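ORF10 (Moritella marina, PDB 6RIW) probably carries out, through this ketosynthase–chain length factor didomain, the acyl-chain-extending condensation of polyunsaturated fatty acid synthesis. Local coordinates at residues G388-T393 with P413-W419; N354-L359 with Y406-M412; A381-L385 with V448-P452; N253-L257 with T333-K337; L343-E347 with Q401-F407. All coordinates share one frame; numbering follows the deposited sequence.

Interaction 1: residues G388-T393 with P413-W419; sequences GLIPAT and PTTTVSW
Leu389-Ile390 and Val417-Ser418 pair as a small two-stranded antiparallel sheet in the ketosynthase half of the chain, whose first strand, 389-390, follows helix 374-387. Ile390 and Val417 form the hydrogen-bonded pair, with Ile390 N to Val417 O at 2.9 Å and Val417 N to Ile390 O at 3.0 Å. Beyond the strands, Trp419 N reaches Gly388 O (3.0 Å) from 42° out of the carbonyl plane, while Thr393 N closes the other end on Pro413 O (3.1 Å). One water joins Ala392 N to Thr416 OG1, and a second joins Thr393 OG1 to Pro413 O; Thr393 OG1 is also bonded to Ser361 N. On the face carrying Ile390 and Val417, Ile390 CD1 makes a CH-pi contact, 4.1 Å from the centroid of the Trp419 six-membered ring. The ring is put there by a chi1 of -163°, which turns CG opposite the backbone N, and Asp326 OD2 bonds its NE1. With an alanine in place of Trp419, Ile390 would probably lose the indole face under its CD1, and Asp326 its indole donor. The backbone bonds thus set the alignment of the strands, whereas the isoleucine–indole contact adds apolar packing on the face of Ile390 and Val417.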
# COMPACT_ATOMS: atom_id res chain seq x y z
N GLY A 388 -7.88 10.80 -32.53
CA GLY A 388 -7.50 12.09 -33.09
C GLY A 388 -8.27 13.29 -32.58
O GLY A 388 -8.28 14.34 -33.24
N LEU A 389 -8.89 13.18 -31.40
CA LEU A 389 -9.65 14.26 -30.78
C LEU A 389 -9.19 14.43 -29.34
O LEU A 389 -8.88 13.45 -28.66
CB LEU A 389 -11.17 14.00 -30.78
CG LEU A 389 -11.91 13.90 -32.11
CD1 LEU A 389 -13.30 13.29 -31.91
CD2 LEU A 389 -12.00 15.28 -32.74
N ILE A 390 -9.18 15.68 -28.87
CA ILE A 390 -8.81 15.97 -27.49
C ILE A 390 -9.99 16.60 -26.76
O ILE A 390 -10.45 17.69 -27.13
CB ILE A 390 -7.57 16.88 -27.43
CG1 ILE A 390 -6.35 16.13 -27.99
CG2 ILE A 390 -7.33 17.34 -25.99
CD1 ILE A 390 -5.14 17.01 -28.24
N PRO A 391 -10.53 15.93 -25.74
CA PRO A 391 -11.64 16.51 -24.98
C PRO A 391 -11.22 17.72 -24.15
O PRO A 391 -10.04 17.94 -23.86
CB PRO A 391 -12.10 15.36 -24.07
CG PRO A 391 -11.47 14.12 -24.66
CD PRO A 391 -10.22 14.56 -25.33
N ALA A 392 -12.21 18.50 -23.76
CA ALA A 392 -12.00 19.68 -22.95
C ALA A 392 -11.62 19.33 -21.51
O ALA A 392 -11.95 18.27 -20.98
CB ALA A 392 -13.27 20.53 -22.92
N THR A 393 -10.91 20.27 -20.88
CA THR A 393 -10.87 20.38 -19.43
C THR A 393 -12.03 21.27 -19.03
O THR A 393 -12.15 22.39 -19.53
CB THR A 393 -9.54 20.97 -18.96
OG1 THR A 393 -8.45 20.10 -19.32
CG2 THR A 393 -9.54 21.22 -17.45
N PRO A 413 -7.21 23.31 -24.10
CA PRO A 413 -8.54 23.18 -24.72
C PRO A 413 -9.65 23.18 -23.68
O PRO A 413 -9.59 22.46 -22.67
CB PRO A 413 -8.46 21.83 -25.45
CG PRO A 413 -7.01 21.55 -25.59
CD PRO A 413 -6.32 22.19 -24.44
N THR A 414 -10.68 24.00 -23.93
CA THR A 414 -11.89 24.07 -23.13
C THR A 414 -13.10 23.62 -23.93
O THR A 414 -14.24 23.74 -23.46
CB THR A 414 -12.08 25.49 -22.60
OG1 THR A 414 -12.26 26.37 -23.71
CG2 THR A 414 -10.85 25.91 -21.81
N THR A 415 -12.87 23.09 -25.12
CA THR A 415 -13.86 22.36 -25.91
C THR A 415 -13.13 21.20 -26.56
O THR A 415 -11.90 21.12 -26.53
CB THR A 415 -14.50 23.26 -26.97
OG1 THR A 415 -15.61 22.58 -27.58
CG2 THR A 415 -13.47 23.61 -28.04
N THR A 416 -13.89 20.29 -27.18
CA THR A 416 -13.27 19.24 -27.97
C THR A 416 -12.56 19.86 -29.16
O THR A 416 -13.14 20.68 -29.88
CB THR A 416 -14.31 18.23 -28.45
OG1 THR A 416 -15.01 17.68 -27.32
CG2 THR A 416 -13.63 17.09 -29.22
N VAL A 417 -11.30 19.49 -29.38
CA VAL A 417 -10.52 20.01 -30.49
C VAL A 417 -9.94 18.85 -31.29
O VAL A 417 -9.77 17.73 -30.79
CB VAL A 417 -9.39 20.96 -30.05
CG1 VAL A 417 -9.93 22.07 -29.15
CG2 VAL A 417 -8.28 20.18 -29.35
N SER A 418 -9.65 19.14 -32.55
CA SER A 418 -8.93 18.19 -33.38
C SER A 418 -7.49 18.09 -32.90
O SER A 418 -6.96 19.00 -32.25
CB SER A 418 -8.97 18.63 -34.85
OG SER A 418 -10.23 18.31 -35.42
N TRP A 419 -6.87 16.96 -33.20
CA TRP A 419 -5.48 16.75 -32.82
C TRP A 419 -4.60 17.77 -33.55
O TRP A 419 -4.71 17.90 -34.78
CB TRP A 419 -5.03 15.33 -33.15
CG TRP A 419 -3.79 14.95 -32.43
CD1 TRP A 419 -2.50 15.14 -32.85
CD2 TRP A 419 -3.70 14.34 -31.14
NE1 TRP A 419 -1.62 14.67 -31.91
CE2 TRP A 419 -2.33 14.18 -30.84
CE3 TRP A 419 -4.65 13.91 -30.21
CZ2 TRP A 419 -1.89 13.59 -29.65
CZ3 TRP A 419 -4.21 13.34 -29.02
CH2 TRP A 419 -2.84 13.18 -28.76
O HOH W 1 -14.91 17.97 -24.49
O HOH W 2 -7.33 21.64 -21.16

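Interaction 2: residues N354-L359 with Y406-M412; sequences NNKPLL and YFTGEQM
Lys356 lies over one face of the Tyr406 ring, its CE 3.7 Å from the ring centroid in a CH-pi contact. The chain is extended beyond CG (chi2 -172°, chi3 173°), which carries NZ past the ring to the backbone of the same tyrosine. There Lys356 NZ donates to Tyr406 O at 2.6 Å, in the carbonyl plane and on a lone pair, while its charge stays close enough to the ring for a cation-pi interaction. The phenol end is held by the same segment: Tyr406 OH donates to Asn355 O at 2.8 Å, approaching from well above the carbonyl plane. Tyr406 is thus gripped at its hydroxyl by Asn355, and over its ring face and at its backbone O by Lys356, which probably limits rotation of the phenol. The Phe407 ring comes in against Pro357 and Leu359. Pro357 CD meets its edge, 3.8 Å from Phe407 CZ, and Leu359 CD1 comes to 3.6 Å from Phe407 CD1.

Gln411 is bent at chi2 (77°), so that Gln411 OE1 folds back onto Thr408 N at 2.9 Å while CG packs against the carbonyls of Lys356 and Pro357. Gln411 O accepts from Leu359 N at 2.7 Å. Pro357 O is buried here without a polar partner. Asn355 ND2 bonds Val325 O, and Leu358 pairs by backbone with strand 327-329. The arrangement combines a Schellman motif ending helix 336-350 at Asn354, an ST turn at Thr408, and the parallel strand that completes a beta-alpha-beta unit of the thiolase fold.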
# COMPACT_ATOMS: atom_id res chain seq x y z
N ASN A 354 11.49 24.47 -27.70
CA ASN A 354 10.51 25.42 -28.24
C ASN A 354 9.21 24.73 -28.64
O ASN A 354 8.62 25.03 -29.68
CB ASN A 354 11.09 26.20 -29.42
CG ASN A 354 11.42 27.60 -29.04
OD1 ASN A 354 10.54 28.36 -28.60
ND2 ASN A 354 12.69 27.97 -29.16
N ASN A 355 8.73 23.83 -27.78
CA ASN A 355 7.46 23.16 -28.00
C ASN A 355 6.44 23.62 -26.96
O ASN A 355 6.78 23.86 -25.79
CB ASN A 355 7.65 21.64 -27.95
CG ASN A 355 6.40 20.88 -28.33
OD1 ASN A 355 5.47 21.43 -28.93
ND2 ASN A 355 6.36 19.59 -27.97
N LYS A 356 5.19 23.76 -27.38
CA LYS A 356 4.10 24.17 -26.50
C LYS A 356 2.96 23.20 -26.70
O LYS A 356 1.96 23.52 -27.36
CB LYS A 356 3.66 25.61 -26.78
CG LYS A 356 4.72 26.63 -26.48
CD LYS A 356 4.15 28.03 -26.60
CE LYS A 356 5.16 29.05 -26.13
NZ LYS A 356 4.47 30.25 -25.61
N PRO A 357 3.07 21.99 -26.15
CA PRO A 357 1.99 21.02 -26.31
C PRO A 357 0.70 21.51 -25.66
O PRO A 357 0.71 22.31 -24.73
CB PRO A 357 2.53 19.75 -25.62
CG PRO A 357 3.56 20.23 -24.68
CD PRO A 357 4.18 21.46 -25.33
N LEU A 358 -0.41 21.00 -26.18
CA LEU A 358 -1.69 21.19 -25.52
C LEU A 358 -1.67 20.50 -24.16
O LEU A 358 -0.93 19.54 -23.96
CB LEU A 358 -2.83 20.63 -26.38
CG LEU A 358 -2.99 21.34 -27.73
CD1 LEU A 358 -4.23 20.87 -28.46
CD2 LEU A 358 -3.00 22.86 -27.51
N LEU A 359 -2.48 21.01 -23.23
CA LEU A 359 -2.48 20.53 -21.85
C LEU A 359 -3.91 20.30 -21.37
O LEU A 359 -4.83 21.00 -21.79
CB LEU A 359 -1.80 21.52 -20.90
CG LEU A 359 -0.46 22.14 -21.25
CD1 LEU A 359 -0.18 23.28 -20.27
CD2 LEU A 359 0.65 21.10 -21.20
N TYR A 406 5.14 31.18 -20.61
CA TYR A 406 5.40 30.26 -21.71
C TYR A 406 4.15 29.47 -22.07
O TYR A 406 3.78 29.39 -23.24
CB TYR A 406 6.56 29.32 -21.34
CG TYR A 406 7.05 28.46 -22.49
CD1 TYR A 406 7.89 28.99 -23.48
CD2 TYR A 406 6.67 27.13 -22.60
CE1 TYR A 406 8.34 28.21 -24.54
CE2 TYR A 406 7.12 26.33 -23.67
CZ TYR A 406 7.96 26.88 -24.63
OH TYR A 406 8.41 26.11 -25.67
N PHE A 407 3.50 28.86 -21.07
CA PHE A 407 2.22 28.18 -21.24
C PHE A 407 1.10 29.11 -20.78
O PHE A 407 1.20 29.72 -19.72
CB PHE A 407 2.17 26.89 -20.43
CG PHE A 407 2.90 25.74 -21.07
CD1 PHE A 407 2.35 25.07 -22.14
CD2 PHE A 407 4.14 25.34 -20.58
CE1 PHE A 407 3.01 24.01 -22.74
CE2 PHE A 407 4.82 24.28 -21.19
CZ PHE A 407 4.25 23.62 -22.26
N THR A 408 0.03 29.19 -21.57
CA THR A 408 -1.14 29.98 -21.20
C THR A 408 -2.38 29.20 -21.60
O THR A 408 -2.29 28.09 -22.14
CB THR A 408 -1.15 31.36 -21.87
OG1 THR A 408 -1.30 31.20 -23.28
CG2 THR A 408 0.13 32.13 -21.57
N GLY A 409 -3.54 29.82 -21.39
CA GLY A 409 -4.81 29.24 -21.82
C GLY A 409 -4.87 28.91 -23.29
O GLY A 409 -5.72 28.11 -23.70
N GLU A 410 -3.99 29.49 -24.11
CA GLU A 410 -3.94 29.10 -25.52
C GLU A 410 -3.55 27.64 -25.70
O GLU A 410 -3.85 27.05 -26.74
CB GLU A 410 -2.97 30.01 -26.29
CG GLU A 410 -2.83 29.64 -27.77
CD GLU A 410 -2.61 30.84 -28.67
OE1 GLU A 410 -3.47 31.07 -29.56
OE2 GLU A 410 -1.58 31.53 -28.50
N GLN A 411 -2.88 27.04 -24.72
CA GLN A 411 -2.52 25.63 -24.79
C GLN A 411 -3.49 24.72 -24.04
O GLN A 411 -3.20 23.53 -23.90
CB GLN A 411 -1.10 25.41 -24.23
CG GLN A 411 0.00 25.82 -25.18
CD GLN A 411 0.19 27.33 -25.23
OE1 GLN A 411 0.23 28.00 -24.19
NE2 GLN A 411 0.31 27.87 -26.44
N MET A 412 -4.61 25.24 -23.55
CA MET A 412 -5.53 24.45 -22.72
C MET A 412 -6.92 24.37 -23.35
O MET A 412 -7.76 25.25 -23.11
CB MET A 412 -5.61 25.04 -21.31
CG MET A 412 -4.25 25.38 -20.71
SD MET A 412 -4.43 26.22 -19.14
CE MET A 412 -2.72 26.59 -18.73

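Interaction 3: residues A381-L385 with V448-P452; sequences AMLAL and VLQQP
Leu449 fits among Ala381, Met382 and Leu385 of helix 374-387, where this helix packs on a face of the thiolase-fold sheet through strand 443-450. The segment axes approach to 8.8 Å and run 30° apart, so helix and strand are roughly aligned. Ala381 and Met382 flank one branch of the leucine: the methyl of Ala381 lies 4.0 Å from Leu449 CD1, and Met382 CG lies 3.9 Å from Leu449 CD1. Met382 stays extended beyond CG, and the Met382 and Leu449 side chains cross at about a right angle. One turn on from Ala381, Leu385 supplies the answering bump. Leu385 CD1 presses on Leu449 CB at 3.5 Å, with its CD2 near the backbone of Gln451. No hydrogen bond crosses the interface, and the fit rests on interlocking aliphatic branches. Around it, Val435 of the neighbouring strand touches both Ala381 and Leu449, and Trp419 adds to the cover of Leu385. Val448 faces the other way, onto helix 304-318, while the Gln450 side chain approaches Lys286, a residue of the magnesium site. Where the strand ends, Gln451 leads its amide away from the helix, OE1 accepting from Arg431 N, and Gln451 CB stays 3.8 Å from Leu385 O.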
# COMPACT_ATOMS: atom_id res chain seq x y z
N ALA A 381 -5.86 9.82 -22.60
CA ALA A 381 -4.80 10.06 -23.58
C ALA A 381 -4.75 8.97 -24.63
O ALA A 381 -4.60 9.25 -25.83
CB ALA A 381 -3.45 10.20 -22.87
N MET A 382 -4.88 7.70 -24.22
CA MET A 382 -4.85 6.62 -25.20
C MET A 382 -6.05 6.66 -26.13
O MET A 382 -5.92 6.36 -27.33
CB MET A 382 -4.78 5.25 -24.51
CG MET A 382 -3.49 5.04 -23.76
SD MET A 382 -3.56 3.54 -22.78
CE MET A 382 -2.15 3.86 -21.69
N LEU A 383 -7.23 7.00 -25.62
CA LEU A 383 -8.39 7.12 -26.50
C LEU A 383 -8.26 8.33 -27.42
O LEU A 383 -8.66 8.28 -28.58
CB LEU A 383 -9.69 7.19 -25.69
CG LEU A 383 -10.11 5.87 -25.03
CD1 LEU A 383 -11.38 6.03 -24.19
CD2 LEU A 383 -10.25 4.74 -26.04
N ALA A 384 -7.69 9.43 -26.91
CA ALA A 384 -7.48 10.62 -27.73
C ALA A 384 -6.47 10.35 -28.85
O ALA A 384 -6.64 10.85 -29.97
CB ALA A 384 -7.00 11.78 -26.86
N LEU A 385 -5.41 9.59 -28.54
CA LEU A 385 -4.42 9.24 -29.56
C LEU A 385 -5.03 8.38 -30.66
O LEU A 385 -4.68 8.54 -31.83
CB LEU A 385 -3.24 8.51 -28.91
CG LEU A 385 -2.22 9.39 -28.18
CD1 LEU A 385 -1.39 8.55 -27.17
CD2 LEU A 385 -1.31 10.11 -29.16
N VAL A 448 5.33 8.23 -22.02
CA VAL A 448 5.27 8.74 -23.39
C VAL A 448 4.48 7.74 -24.23
O VAL A 448 4.86 6.57 -24.33
CB VAL A 448 6.68 8.97 -23.96
CG1 VAL A 448 6.58 9.64 -25.35
CG2 VAL A 448 7.49 9.82 -23.01
N LEU A 449 3.36 8.20 -24.79
CA LEU A 449 2.45 7.35 -25.54
C LEU A 449 2.35 7.82 -26.98
O LEU A 449 2.44 9.02 -27.27
CB LEU A 449 1.05 7.37 -24.92
CG LEU A 449 0.96 7.32 -23.40
CD1 LEU A 449 -0.51 7.48 -22.99
CD2 LEU A 449 1.52 5.97 -22.96
N GLN A 450 2.13 6.87 -27.89
CA GLN A 450 1.96 7.18 -29.30
C GLN A 450 0.76 6.44 -29.85
O GLN A 450 0.32 5.42 -29.31
CB GLN A 450 3.23 6.84 -30.09
CG GLN A 450 4.38 7.78 -29.80
CD GLN A 450 5.62 7.50 -30.65
OE1 GLN A 450 5.80 6.39 -31.16
NE2 GLN A 450 6.47 8.50 -30.81
N GLN A 451 0.24 6.95 -30.97
CA GLN A 451 -0.91 6.34 -31.61
C GLN A 451 -0.61 4.88 -31.95
O GLN A 451 0.56 4.50 -32.13
CB GLN A 451 -1.29 7.12 -32.87
CG GLN A 451 -0.20 7.18 -33.92
CD GLN A 451 -0.62 8.02 -35.12
OE1 GLN A 451 -0.09 9.12 -35.33
NE2 GLN A 451 -1.58 7.52 -35.89
N PRO A 452 -1.63 4.03 -32.00
CA PRO A 452 -1.39 2.61 -32.28
C PRO A 452 -0.85 2.41 -33.69
O PRO A 452 -1.17 3.16 -34.61
CB PRO A 452 -2.77 1.97 -32.13
CG PRO A 452 -3.73 3.09 -32.31
CD PRO A 452 -3.06 4.31 -31.78

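Interaction 4: residues N253-L257 with T333-K337; sequences NSQGL and TGTPK
Ser254 and Gly334 meet where the loop before strand 259-270 crosses the HATGTP sequence motif of the beta-ketoacyl synthases, whose histidine belongs to the active site in relatives of this family. Ser254 OG donates to Gly334 O at 2.6 Å, in the carbonyl plane and on a lone pair. The serine's chi1 of -168° swings the hydroxyl toward the glycine, and the same oxygen is bonded to Ala248 N, so the hydroxyl is bonded to both Gly334 O and Ala248 N. The two loops press together so closely here that a CB on Gly334 would lie 2.7 Å from Gly256 O, a clash, and the positive phi of Gly334 brings in a further collision with the preceding carbonyl. Glycine thus lets the two segments cross, although it leaves Gly256 O and Gly334 O, two acceptors, 3.3 Å apart. A weak bond from His247 ND1 reaches Gly256 O.

Beside the crossing, Leu257 takes an uncommon chi1 of 58°, placing CG between its backbone N and carbonyl carbon. Leu257 CB then packs 3.5 Å from Thr333 O, and Leu257 CD2 runs alongside Thr335, 3.8 Å from OG1. Thr333 OG1 accepts from Thr335 N at 3.2 Å, an ST turn that shapes the approach to the helix. Pro336 CG also packs on Ser254 O at 3.4 Å. His368 touches both Leu257 and Thr333. The contact sits at the start of helix 336-350, with Thr335 in the N-cap position, though its side chain makes no capping bond, and just ahead of strand 259-270.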
# COMPACT_ATOMS: atom_id res chain seq x y z
N ASN A 253 -8.93 30.66 -10.19
CA ASN A 253 -9.80 30.76 -9.01
C ASN A 253 -9.86 29.47 -8.20
O ASN A 253 -10.48 29.46 -7.13
CB ASN A 253 -11.22 31.16 -9.43
CG ASN A 253 -11.26 32.44 -10.25
OD1 ASN A 253 -11.09 33.54 -9.70
ND2 ASN A 253 -11.49 32.31 -11.56
N SER A 254 -9.24 28.39 -8.69
CA SER A 254 -9.22 27.13 -7.96
C SER A 254 -8.48 27.29 -6.64
O SER A 254 -7.39 27.86 -6.59
CB SER A 254 -8.55 26.04 -8.80
OG SER A 254 -8.76 24.75 -8.22
N GLN A 255 -9.06 26.77 -5.56
CA GLN A 255 -8.38 26.84 -4.27
C GLN A 255 -8.08 25.48 -3.65
O GLN A 255 -7.67 25.42 -2.49
CB GLN A 255 -9.19 27.70 -3.30
CG GLN A 255 -9.17 29.16 -3.70
CD GLN A 255 -9.79 30.06 -2.66
OE1 GLN A 255 -10.46 29.59 -1.73
NE2 GLN A 255 -9.58 31.37 -2.82
N GLY A 256 -8.23 24.39 -4.39
CA GLY A 256 -8.04 23.08 -3.81
C GLY A 256 -8.56 22.00 -4.72
O GLY A 256 -8.91 22.24 -5.88
N LEU A 257 -8.59 20.78 -4.18
CA LEU A 257 -9.04 19.62 -4.91
C LEU A 257 -10.27 19.01 -4.24
O LEU A 257 -10.58 19.29 -3.08
CB LEU A 257 -7.92 18.55 -5.02
CG LEU A 257 -7.32 18.01 -3.70
CD1 LEU A 257 -8.17 16.90 -3.03
CD2 LEU A 257 -5.92 17.46 -3.97
N THR A 333 -4.31 19.04 -10.09
CA THR A 333 -5.41 18.65 -9.23
C THR A 333 -6.36 19.79 -8.91
O THR A 333 -7.42 19.54 -8.34
CB THR A 333 -4.90 18.12 -7.90
OG1 THR A 333 -4.24 19.20 -7.22
CG2 THR A 333 -3.94 16.96 -8.10
N GLY A 334 -5.98 21.03 -9.20
CA GLY A 334 -6.71 22.19 -8.74
C GLY A 334 -6.09 22.88 -7.54
O GLY A 334 -6.50 24.01 -7.21
N THR A 335 -5.12 22.25 -6.88
CA THR A 335 -4.39 22.91 -5.80
C THR A 335 -3.47 23.98 -6.39
O THR A 335 -2.68 23.68 -7.30
CB THR A 335 -3.58 21.91 -4.98
OG1 THR A 335 -4.45 20.87 -4.50
CG2 THR A 335 -2.92 22.59 -3.79
N PRO A 336 -3.53 25.23 -5.90
CA PRO A 336 -2.73 26.30 -6.53
C PRO A 336 -1.24 26.03 -6.54
O PRO A 336 -0.60 26.13 -7.60
CB PRO A 336 -3.08 27.54 -5.68
CG PRO A 336 -4.40 27.23 -5.06
CD PRO A 336 -4.39 25.73 -4.81
N LYS A 337 -0.67 25.66 -5.39
CA LYS A 337 0.77 25.41 -5.33
C LYS A 337 1.19 24.37 -6.36
O LYS A 337 2.14 24.58 -7.11
CB LYS A 337 1.16 24.97 -3.92
CG LYS A 337 2.56 25.43 -3.50
CD LYS A 337 3.62 24.37 -3.79
CE LYS A 337 5.02 24.79 -3.30
NZ LYS A 337 5.84 25.52 -4.34

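Interaction 5: residues L343-E347 with Q401-F407; sequences LRSME and QSKNGYF
Glu347 of helix 336-350 plugs its carboxylate into the type I beta turn Ser402-Gly405, a turn within the long loop between strands 389-390 and 417-418, tying that loop to this helix of the thiolase fold. Three hydrogen bonds make up the polar part. Glu347 OE1 accepts from Asn404 N at 2.8 Å on its syn lone pair and from Ser402 OG at 2.9 Å on the anti side. Glu347 OE2 takes Asn404 ND2 at 2.6 Å, the donor standing 37° out of the carboxylate plane. An extended chain with chi1 163° delivers the acid to the turn, and Ser402 OG, itself accepting from Phe407 N, braces the loop from within. A leucine at Glu347 would probably leave the Ser402 hydroxyl and both Asn404 donors without their acceptor, and the turn less firmly tied to the helix.

Among charged groups, Arg344 and Lys403 keep their like-charged ends 5.1 Å apart (NH1 to NZ) and touch through aliphatic CD atoms. The apolar contacts gather on Phe407. Leu343 CD2 lies 4.2 Å from Phe407 CB, and Met346 SD stands above the ring face, 5.5 Å from the centroid, a distant Met-aromatic contact. At the edge of that ring, Phe407 CE2 lies 3.6 Å from Met346 O.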
# COMPACT_ATOMS: atom_id res chain seq x y z
N LEU A 343 3.26 23.69 -13.98
CA LEU A 343 3.40 24.57 -15.14
C LEU A 343 4.83 25.09 -15.26
O LEU A 343 5.35 25.24 -16.37
CB LEU A 343 2.41 25.74 -15.06
CG LEU A 343 0.96 25.38 -15.39
CD1 LEU A 343 -0.02 26.47 -14.93
CD2 LEU A 343 0.83 25.11 -16.89
N ARG A 344 5.49 25.35 -14.13
CA ARG A 344 6.88 25.77 -14.17
C ARG A 344 7.77 24.66 -14.70
O ARG A 344 8.64 24.90 -15.55
CB ARG A 344 7.34 26.22 -12.78
CG ARG A 344 8.84 26.47 -12.66
CD ARG A 344 9.21 27.06 -11.33
NE ARG A 344 10.65 27.35 -11.21
CZ ARG A 344 11.29 27.49 -10.05
NH1 ARG A 344 10.64 27.39 -8.90
NH2 ARG A 344 12.60 27.74 -10.04
N SER A 345 7.57 23.43 -14.20
CA SER A 345 8.34 22.28 -14.65
C SER A 345 8.22 22.09 -16.15
O SER A 345 9.21 21.87 -16.85
CB SER A 345 7.87 21.02 -13.93
OG SER A 345 8.15 21.12 -12.56
N MET A 346 6.99 22.16 -16.67
CA MET A 346 6.81 21.95 -18.10
C MET A 346 7.41 23.10 -18.90
O MET A 346 7.94 22.88 -20.00
CB MET A 346 5.33 21.81 -18.41
CG MET A 346 4.70 20.60 -17.76
SD MET A 346 3.20 20.14 -18.62
CE MET A 346 2.07 21.27 -17.78
N GLU A 347 7.33 24.32 -18.37
CA GLU A 347 7.95 25.45 -19.05
C GLU A 347 9.46 25.26 -19.14
O GLU A 347 10.06 25.40 -20.21
CB GLU A 347 7.61 26.75 -18.31
CG GLU A 347 8.52 27.93 -18.67
CD GLU A 347 8.27 29.11 -17.77
OE1 GLU A 347 7.23 29.78 -17.96
OE2 GLU A 347 9.11 29.37 -16.88
N GLN A 401 -1.15 31.02 -16.13
CA GLN A 401 -0.03 30.93 -17.05
C GLN A 401 1.20 30.48 -16.28
O GLN A 401 1.27 30.63 -15.05
CB GLN A 401 0.25 32.26 -17.76
CG GLN A 401 1.15 33.17 -16.95
CD GLN A 401 1.22 34.58 -17.50
OE1 GLN A 401 0.79 34.84 -18.63
NE2 GLN A 401 1.74 35.50 -16.70
N SER A 402 2.17 29.90 -16.99
CA SER A 402 3.38 29.45 -16.31
C SER A 402 4.18 30.65 -15.80
O SER A 402 3.86 31.81 -16.09
CB SER A 402 4.26 28.58 -17.23
OG SER A 402 4.49 29.19 -18.50
N LYS A 403 5.23 30.37 -15.03
CA LYS A 403 5.98 31.44 -14.37
C LYS A 403 6.37 32.55 -15.34
O LYS A 403 6.20 33.73 -15.04
CB LYS A 403 7.22 30.86 -13.69
CG LYS A 403 7.95 31.85 -12.78
CD LYS A 403 9.19 31.22 -12.13
CE LYS A 403 10.15 32.30 -11.62
NZ LYS A 403 10.25 32.34 -10.12
N ASN A 404 6.86 32.19 -16.53
CA ASN A 404 7.36 33.17 -17.49
C ASN A 404 6.46 33.32 -18.71
O ASN A 404 6.93 33.68 -19.79
CB ASN A 404 8.79 32.81 -17.92
CG ASN A 404 9.76 32.82 -16.76
OD1 ASN A 404 10.08 33.87 -16.19
ND2 ASN A 404 10.23 31.64 -16.37
N GLY A 405 5.16 33.06 -18.55
CA GLY A 405 4.22 33.22 -19.64
C GLY A 405 4.39 32.27 -20.80
O GLY A 405 3.84 32.51 -21.88
N TYR A 406 5.14 31.18 -20.61
CA TYR A 406 5.40 30.26 -21.71
C TYR A 406 4.15 29.47 -22.07
O TYR A 406 3.78 29.39 -23.24
CB TYR A 406 6.56 29.32 -21.34
CG TYR A 406 7.05 28.46 -22.49
CD1 TYR A 406 7.89 28.99 -23.48
CD2 TYR A 406 6.67 27.13 -22.60
CE1 TYR A 406 8.34 28.21 -24.54
CE2 TYR A 406 7.12 26.33 -23.67
CZ TYR A 406 7.96 26.88 -24.63
OH TYR A 406 8.41 26.11 -25.67
N PHE A 407 3.50 28.86 -21.07
CA PHE A 407 2.22 28.18 -21.24
C PHE A 407 1.10 29.11 -20.78
O PHE A 407 1.20 29.72 -19.72
CB PHE A 407 2.17 26.89 -20.43
CG PHE A 407 2.90 25.74 -21.07
CD1 PHE A 407 2.35 25.07 -22.14
CD2 PHE A 407 4.14 25.34 -20.58
CE1 PHE A 407 3.01 24.01 -22.74
CE2 PHE A 407 4.82 24.28 -21.19
CZ PHE A 407 4.25 23.62 -22.26

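How the interactions relate
Interactions 2 and 5 form one continuous patch. They share Tyr406 and Phe407, their centres lie 9 Å apart, and Leu359 CD2 touches Met346 CE at 3.7 Å. Interaction 1 adjoins it through Leu358, whose CD1 lies 4.0 Å from Ile390 CD1, and it reaches interaction 3 through Trp419 CH2 and Leu385 CD2, 3.5 Å apart. Interaction 4 stands off at the start of helix 336-350, which also carries interaction 5; their nearest atoms are about 7 Å apart. It is also the contact tied to the HATGTP motif. At the other extreme, interaction 3 approaches the magnesium site, with the Gln450 side chain about 8 Å from the ion.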